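Local coordinates for thiamin pyrophosphokinase (PDB 3K94), which catalyses the transfer of a pyrophosphate group from ATP to thiamin, giving thiamin diphosphate, the coenzyme form of vitamin B1, at the interface of chains A and B. Numbering follows the deposited sequence. Chains: chain A/B, Thiamin pyrophosphokinase.

All three contacts belong to one two-fold symmetric interface of the deposited assembly, probably the dimer interface of the enzyme, and helix 106-118 runs through each of them. Contact 1 is the apolar centre where the helices of both chains meet. Contact 2 holds the start of the chain B helix and shares B:Leu106 with contact 1. Contact 3 shares A:Phe110 with contact 1 and sets the chain A helix against strands and loop residues of chain B. Between the centres of their C-alpha atoms, contacts 1 and 2 are about 9 Å apart, 1 and 3 about 12 Å, and 2 and 3 about 20 Å. Since every contact has its symmetry twin, each helix is probably held along much of its length.

Contact 1: the interface of chains A and B. Residues chain A 102, 106, 109-110, 133; chain B 106, 109-110.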
loop_
_atom_site.group_PDB
_atom_site.type_symbol
_atom_site.label_atom_id
_atom_site.label_comp_id
_atom_site.label_asym_id
_atom_site.label_seq_id
_atom_site.Cartn_x
_atom_site.Cartn_y
_atom_site.Cartn_z
ATOM N N THR A 102 2.448 -0.472 -7.765
ATOM C CA THR A 102 2.713 -0.052 -6.386
ATOM C C THR A 102 3.335 1.345 -6.322
ATOM O O THR A 102 3.736 1.893 -7.344
ATOM C CB THR A 102 3.671 -1.026 -5.656
ATOM O OG1 THR A 102 5.001 -0.867 -6.170
ATOM C CG2 THR A 102 3.221 -2.477 -5.825
ATOM N N LEU A 106 -1.322 5.831 -3.174
ATOM C CA LEU A 106 -1.661 4.564 -2.542
ATOM C C LEU A 106 -3.074 4.105 -2.874
ATOM O O LEU A 106 -3.387 2.926 -2.730
ATOM C CB LEU A 106 -1.478 4.658 -1.032
ATOM C CG LEU A 106 -0.027 4.877 -0.586
ATOM C CD1 LEU A 106 0.009 5.265 0.882
ATOM C CD2 LEU A 106 0.821 3.650 -0.870
ATOM N N LEU A 109 -2.521 1.480 -5.450
ATOM C CA LEU A 109 -2.139 0.202 -4.859
ATOM C C LEU A 109 -3.327 -0.518 -4.227
ATOM O O LEU A 109 -3.581 -1.683 -4.518
ATOM C CB LEU A 109 -1.032 0.383 -3.815
ATOM C CG LEU A 109 -0.737 -0.889 -3.016
ATOM C CD1 LEU A 109 -0.114 -1.935 -3.902
ATOM C CD2 LEU A 109 0.166 -0.606 -1.814
ATOM N N PHE A 110 -4.046 0.174 -3.347
ATOM C CA PHE A 110 -5.137 -0.460 -2.614
ATOM C C PHE A 110 -6.282 -0.875 -3.538
ATOM O O PHE A 110 -6.852 -1.947 -3.369
ATOM C CB PHE A 110 -5.585 0.410 -1.428
ATOM C CG PHE A 110 -4.614 0.358 -0.270
ATOM C CD1 PHE A 110 -4.668 -0.678 0.644
ATOM C CD2 PHE A 110 -3.616 1.309 -0.139
ATOM C CE1 PHE A 110 -3.762 -0.752 1.685
ATOM C CE2 PHE A 110 -2.705 1.246 0.902
ATOM C CZ PHE A 110 -2.773 0.211 1.815
ATOM N N LEU A 133 3.200 -9.780 -4.373
ATOM C CA LEU A 133 2.005 -9.803 -3.549
ATOM C C LEU A 133 0.900 -10.614 -4.223
ATOM O O LEU A 133 0.551 -10.343 -5.368
ATOM C CB LEU A 133 1.550 -8.360 -3.251
ATOM C CG LEU A 133 0.277 -8.149 -2.418
ATOM C CD1 LEU A 133 0.277 -6.746 -1.792
ATOM C CD2 LEU A 133 -0.992 -8.341 -3.251
ATOM N N LEU B 106 6.229 -4.086 1.195
ATOM C CA LEU B 106 4.797 -3.814 1.298
ATOM C C LEU B 106 4.162 -4.401 2.552
ATOM O O LEU B 106 3.141 -3.894 3.002
ATOM C CB LEU B 106 4.061 -4.353 0.056
ATOM C CG LEU B 106 4.279 -3.620 -1.271
ATOM C CD1 LEU B 106 3.580 -4.374 -2.390
ATOM C CD2 LEU B 106 3.795 -2.164 -1.200
ATOM N N LEU B 109 3.746 -1.616 5.127
ATOM C CA LEU B 109 2.578 -0.760 4.926
ATOM C C LEU B 109 1.285 -1.478 5.323
ATOM O O LEU B 109 0.412 -0.918 5.984
ATOM C CB LEU B 109 2.478 -0.283 3.476
ATOM C CG LEU B 109 1.127 0.357 3.122
ATOM C CD1 LEU B 109 0.887 1.648 3.873
ATOM C CD2 LEU B 109 1.004 0.597 1.619
ATOM N N PHE B 110 1.164 -2.728 4.929
ATOM C CA PHE B 110 -0.093 -3.435 5.164
ATOM C C PHE B 110 -0.264 -3.761 6.632
ATOM O O PHE B 110 -1.365 -3.695 7.153
ATOM C CB PHE B 110 -0.210 -4.669 4.264
ATOM C CG PHE B 110 -0.625 -4.326 2.859
ATOM C CD1 PHE B 110 -1.958 -4.124 2.551
ATOM C CD2 PHE B 110 0.316 -4.154 1.868
ATOM C CE1 PHE B 110 -2.336 -3.792 1.273
ATOM C CE2 PHE B 110 -0.060 -3.818 0.585
ATOM C CZ PHE B 110 -1.382 -3.636 0.286
#
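This is the apolar centre of the two-fold symmetric interface between the two copies in the deposited assembly, probably the enzyme's dimer, where A:Leu109 and A:Phe110 pack against the same two residues of chain B and join the helices 106-118 of the two chains. The phenylalanine rings come from opposite directions and touch closely at their rims, with CE1 of A:Phe110 3.4 Å from CE1 of B:Phe110. Beside them the two leucines reach toward each other tip to tip, CD2 of A:Leu109 lying 3.7 Å from CD2 of B:Leu109. In both leucines CG stands anti to the backbone N (chi1 171° in chain A), which points the branched end across the interface. The CD2 methyl of B:Leu109 also touches the far end of the other ring, 3.8 Å from CZ of A:Phe110. A:Leu106 and B:Leu109 run antiparallel alongside each other, and CD2 of A:Leu106 stops 3.9 Å from CD2 of B:Leu109, the methyl that A:Leu109, A:Phe110 and A:Leu106 all touch. Around the ring of B:Phe110, A:Leu133 of strand 131-136 adds a further wall, its CD1 3.8 Å from CE2. Farther out, the A:Thr102 methyl CG2 meets CD1 of B:Leu106 at 3.9 Å, the two side chains crossing obliquely. This close fit of methyls and ring edges ties the catalytic-domain helices together and, if this pair is the working dimer, probably contributes much of its hydrophobic hold.

Contact 2: the interface of chains A and B. Residues chain A 130-131, 209-210; chain B 104-107.
The Gly-Arg-Leu-Asp stretch of the thiamin pyrophosphokinase catalytic domain, which runs into the first turn of helix 106-118 of chain B, is gripped here by A:Asn131 and A:Ser209 from two strand ends of chain A. The carboxamide of A:Asn131 reads the B backbone at two points. Its OD1 accepts the B:Leu106 N-H at 2.8 Å in a nearly straight bond, although this donor stands above the carbonyl plane. ND2 of A:Asn131 gives a hydrogen to B:Gly104 O at 3.0 Å, with that oxygen close to the amide plane. Together the two bonds fix the flip of the amide, while its CG lies 3.6 Å from CG of B:Leu106. B:Arg105 bends at its third torsion (chi3 50°), turning NE to the hydroxyl OG of A:Ser209 at 2.9 Å. That hydroxyl is tilted from the guanidinium plane, and the bond is clearly bent (136° at the hydrogen). Within chain B, NH2 of B:Arg105 forms a salt bridge to the syn lone pair of B:Asp107 OD2 at 2.9 Å, which steadies the guanidinium. Water 1 bridges A:Ser209 OG and B:Asp107 OD2. NE2 of A:Gln130 donates to A:Ser210 O at 2.9 Å, the acceptor lying in the amide plane, which helps to fix the turn of the amide beside B:Gly104.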
loop_
_atom_site.group_PDB
_atom_site.type_symbol
_atom_site.label_atom_id
_atom_site.label_comp_id
_atom_site.label_asym_id
_atom_site.label_seq_id
_atom_site.Cartn_x
_atom_site.Cartn_y
_atom_site.Cartn_z
ATOM N N GLN A 130 10.898 -5.102 -4.917
ATOM C CA GLN A 130 11.115 -5.696 -3.597
ATOM C C GLN A 130 10.002 -6.624 -3.138
ATOM O O GLN A 130 10.044 -7.094 -2.010
ATOM C CB GLN A 130 11.202 -4.616 -2.509
ATOM C CG GLN A 130 12.387 -3.697 -2.530
ATOM C CD GLN A 130 12.374 -2.747 -1.332
ATOM O OE1 GLN A 130 12.106 -1.563 -1.479
ATOM N NE2 GLN A 130 12.654 -3.277 -0.138
ATOM N N ASN A 131 8.980 -6.842 -3.959
ATOM C CA ASN A 131 7.784 -7.521 -3.469
ATOM C C ASN A 131 7.115 -8.355 -4.532
ATOM O O ASN A 131 7.108 -7.990 -5.702
ATOM C CB ASN A 131 6.736 -6.504 -2.989
ATOM C CG ASN A 131 7.229 -5.626 -1.837
ATOM O OD1 ASN A 131 7.164 -6.013 -0.663
ATOM N ND2 ASN A 131 7.710 -4.433 -2.175
ATOM N N SER A 209 8.965 -10.720 0.128
ATOM C CA SER A 209 9.697 -9.480 -0.063
ATOM C C SER A 209 11.193 -9.600 0.246
ATOM O O SER A 209 11.664 -10.628 0.715
ATOM C CB SER A 209 9.058 -8.352 0.756
ATOM O OG SER A 209 9.144 -8.599 2.152
ATOM N N SER A 210 11.927 -8.535 -0.042
ATOM C CA SER A 210 13.355 -8.484 0.215
ATOM C C SER A 210 13.721 -7.069 0.590
ATOM O O SER A 210 12.978 -6.117 0.303
ATOM C CB SER A 210 14.135 -8.850 -1.037
ATOM O OG SER A 210 13.850 -7.902 -2.061
ATOM N N GLY B 104 8.938 0.665 0.273
ATOM C CA GLY B 104 9.821 -0.460 0.527
ATOM C C GLY B 104 9.074 -1.780 0.572
ATOM O O GLY B 104 8.342 -2.108 -0.347
ATOM N N ARG B 105 9.262 -2.548 1.639
ATOM C CA ARG B 105 8.567 -3.820 1.772
ATOM C C ARG B 105 7.094 -3.558 2.051
ATOM O O ARG B 105 6.747 -2.884 3.012
ATOM C CB ARG B 105 9.206 -4.687 2.863
ATOM C CG ARG B 105 10.513 -5.335 2.412
ATOM C CD ARG B 105 11.204 -6.107 3.553
ATOM N NE ARG B 105 10.293 -7.024 4.242
ATOM C CZ ARG B 105 10.476 -7.442 5.494
ATOM N NH1 ARG B 105 11.533 -7.018 6.175
ATOM N NH2 ARG B 105 9.604 -8.272 6.065
ATOM N N LEU B 106 6.229 -4.086 1.195
ATOM C CA LEU B 106 4.797 -3.814 1.298
ATOM C C LEU B 106 4.162 -4.401 2.552
ATOM O O LEU B 106 3.141 -3.894 3.002
ATOM C CB LEU B 106 4.061 -4.353 0.056
ATOM C CG LEU B 106 4.279 -3.620 -1.271
ATOM C CD1 LEU B 106 3.580 -4.374 -2.390
ATOM C CD2 LEU B 106 3.795 -2.164 -1.200
ATOM N N ASP B 107 4.732 -5.485 3.102
ATOM C CA ASP B 107 4.171 -6.057 4.330
ATOM C C ASP B 107 4.235 -5.055 5.492
ATOM O O ASP B 107 3.408 -5.094 6.401
ATOM C CB ASP B 107 4.785 -7.426 4.709
ATOM C CG ASP B 107 6.310 -7.409 4.798
ATOM O OD1 ASP B 107 6.953 -6.428 4.387
ATOM O OD2 ASP B 107 6.872 -8.421 5.258
HETATM O O HOH W 1 7.379 -10.287 3.227
#

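Contact 3: the interface of chains A and B. Residues chain A 110-111, 114, 117; chain B 155-156, 180, 184, 205.
A:Phe110 and A:Glu114, one turn apart on helix 106-118, both meet B:Ile155 on the extended strand 151-156 (phi -129°, psi 125°), and A:Glu114 also meets the loop residues B:Arg180 and B:Leu184. B:Arg180 comes side-on to the carboxylate of A:Glu114, its flat group nearly coplanar with it (20° between planes). NE gives an almost straight, in-plane bond to A:Glu114 OE1 at 2.9 Å; NH2 makes a salt-bridged hydrogen bond to OE2, also at 2.9 Å, less straight and somewhat tilted from the guanidinium plane. Each oxygen uses its syn lone pair. The arginine is extended from CG to NE, the glutamate bends at its second torsion, and the two side chains cross at about a right angle. The glutamate's CG sits 3.8 Å from CG2 of B:Ile155 and 3.4 Å from the backbone O of B:Leu184. Losing the carboxylate to an alanine at A:Glu114 would probably leave the B:Arg180 guanidinium without its charged mate and able to swing, and uncover the B:Ile155 methyl. On the turn before, CD1 of B:Ile155 touches CB of A:Phe110 at 3.6 Å, and SE of the poorly ordered selenomethionine B:Met205 lies over one ring face, offset toward the rim. At the other end, A:Leu117 places its CD1 methyl 3.3 Å from NH2 of B:Arg180.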
loop_
_atom_site.group_PDB
_atom_site.type_symbol
_atom_site.label_atom_id
_atom_site.label_comp_id
_atom_site.label_asym_id
_atom_site.label_seq_id
_atom_site.Cartn_x
_atom_site.Cartn_y
_atom_site.Cartn_z
ATOM N N PHE A 110 -4.046 0.174 -3.347
ATOM C CA PHE A 110 -5.137 -0.460 -2.614
ATOM C C PHE A 110 -6.282 -0.875 -3.538
ATOM O O PHE A 110 -6.852 -1.947 -3.369
ATOM C CB PHE A 110 -5.585 0.410 -1.428
ATOM C CG PHE A 110 -4.614 0.358 -0.270
ATOM C CD1 PHE A 110 -4.668 -0.678 0.644
ATOM C CD2 PHE A 110 -3.616 1.309 -0.139
ATOM C CE1 PHE A 110 -3.762 -0.752 1.685
ATOM C CE2 PHE A 110 -2.705 1.246 0.902
ATOM C CZ PHE A 110 -2.773 0.211 1.815
ATOM N N GLY A 111 -6.577 -0.048 -4.537
ATOM C CA GLY A 111 -7.551 -0.408 -5.555
ATOM C C GLY A 111 -7.105 -1.626 -6.350
ATOM O O GLY A 111 -7.917 -2.491 -6.666
ATOM N N GLU A 114 -7.789 -4.704 -4.356
ATOM C CA GLU A 114 -9.203 -5.076 -4.475
ATOM C C GLU A 114 -9.483 -5.841 -5.779
ATOM O O GLU A 114 -10.326 -6.747 -5.797
ATOM C CB GLU A 114 -10.139 -3.857 -4.352
ATOM C CG GLU A 114 -10.062 -3.108 -2.996
ATOM C CD GLU A 114 -10.462 -3.963 -1.786
ATOM O OE1 GLU A 114 -11.570 -4.531 -1.782
ATOM O OE2 GLU A 114 -9.667 -4.068 -0.825
ATOM N N LEU A 117 -8.464 -9.324 -5.304
ATOM C CA LEU A 117 -9.397 -10.009 -4.430
ATOM C C LEU A 117 -10.646 -10.405 -5.206
ATOM O O LEU A 117 -11.158 -11.501 -5.043
ATOM C CB LEU A 117 -9.758 -9.127 -3.241
ATOM C CG LEU A 117 -8.599 -8.961 -2.268
ATOM C CD1 LEU A 117 -8.928 -7.925 -1.212
ATOM C CD2 LEU A 117 -8.254 -10.315 -1.634
ATOM N N ILE B 155 -12.561 3.042 -0.082
ATOM C CA ILE B 155 -12.505 1.600 -0.232
ATOM C C ILE B 155 -13.123 0.924 0.980
ATOM O O ILE B 155 -12.722 1.196 2.108
ATOM C CB ILE B 155 -11.064 1.117 -0.410
ATOM C CG1 ILE B 155 -10.469 1.725 -1.672
ATOM C CG2 ILE B 155 -11.013 -0.410 -0.490
ATOM C CD1 ILE B 155 -9.012 1.383 -1.891
ATOM N N PRO B 156 -14.115 0.048 0.754
ATOM C CA PRO B 156 -14.747 -0.685 1.857
ATOM C C PRO B 156 -13.779 -1.710 2.448
ATOM O O PRO B 156 -13.153 -2.450 1.708
ATOM C CB PRO B 156 -15.899 -1.415 1.166
ATOM C CG PRO B 156 -15.397 -1.651 -0.211
ATOM C CD PRO B 156 -14.589 -0.422 -0.559
ATOM N N ARG B 180 -18.077 -5.033 -0.927
ATOM C CA ARG B 180 -16.690 -5.249 -1.289
ATOM C C ARG B 180 -16.651 -6.287 -2.411
ATOM O O ARG B 180 -17.457 -7.220 -2.426
ATOM C CB ARG B 180 -15.891 -5.721 -0.074
ATOM C CG ARG B 180 -14.399 -5.496 -0.203
ATOM C CD ARG B 180 -13.604 -6.134 0.921
ATOM N NE ARG B 180 -12.178 -5.911 0.700
ATOM C CZ ARG B 180 -11.221 -6.221 1.569
ATOM N NH1 ARG B 180 -11.537 -6.774 2.734
ATOM N NH2 ARG B 180 -9.946 -5.972 1.278
ATOM N N LEU B 184 -15.054 -1.772 -5.937
ATOM C CA LEU B 184 -13.640 -1.941 -5.625
ATOM C C LEU B 184 -13.083 -0.717 -4.928
ATOM O O LEU B 184 -12.348 -0.821 -3.952
ATOM C CB LEU B 184 -12.847 -2.208 -6.903
ATOM C CG LEU B 184 -13.363 -3.401 -7.713
ATOM C CD1 LEU B 184 -12.697 -3.463 -9.079
ATOM C CD2 LEU B 184 -13.176 -4.705 -6.956
HETATM N N MSE B 205 -12.261 2.737 4.295
HETATM C CA MSE B 205 -10.969 3.383 4.157
HETATM C C MSE B 205 -11.055 4.595 3.249
HETATM O O MSE B 205 -11.638 4.526 2.172
HETATM C CB MSE B 205 -9.938 2.393 3.605
HETATM C CG MSE B 205 -8.586 3.019 3.342
HETATM SE SE MSE B 205 -7.218 1.742 2.716
HETATM C CE MSE B 205 -8.241 0.825 1.341
#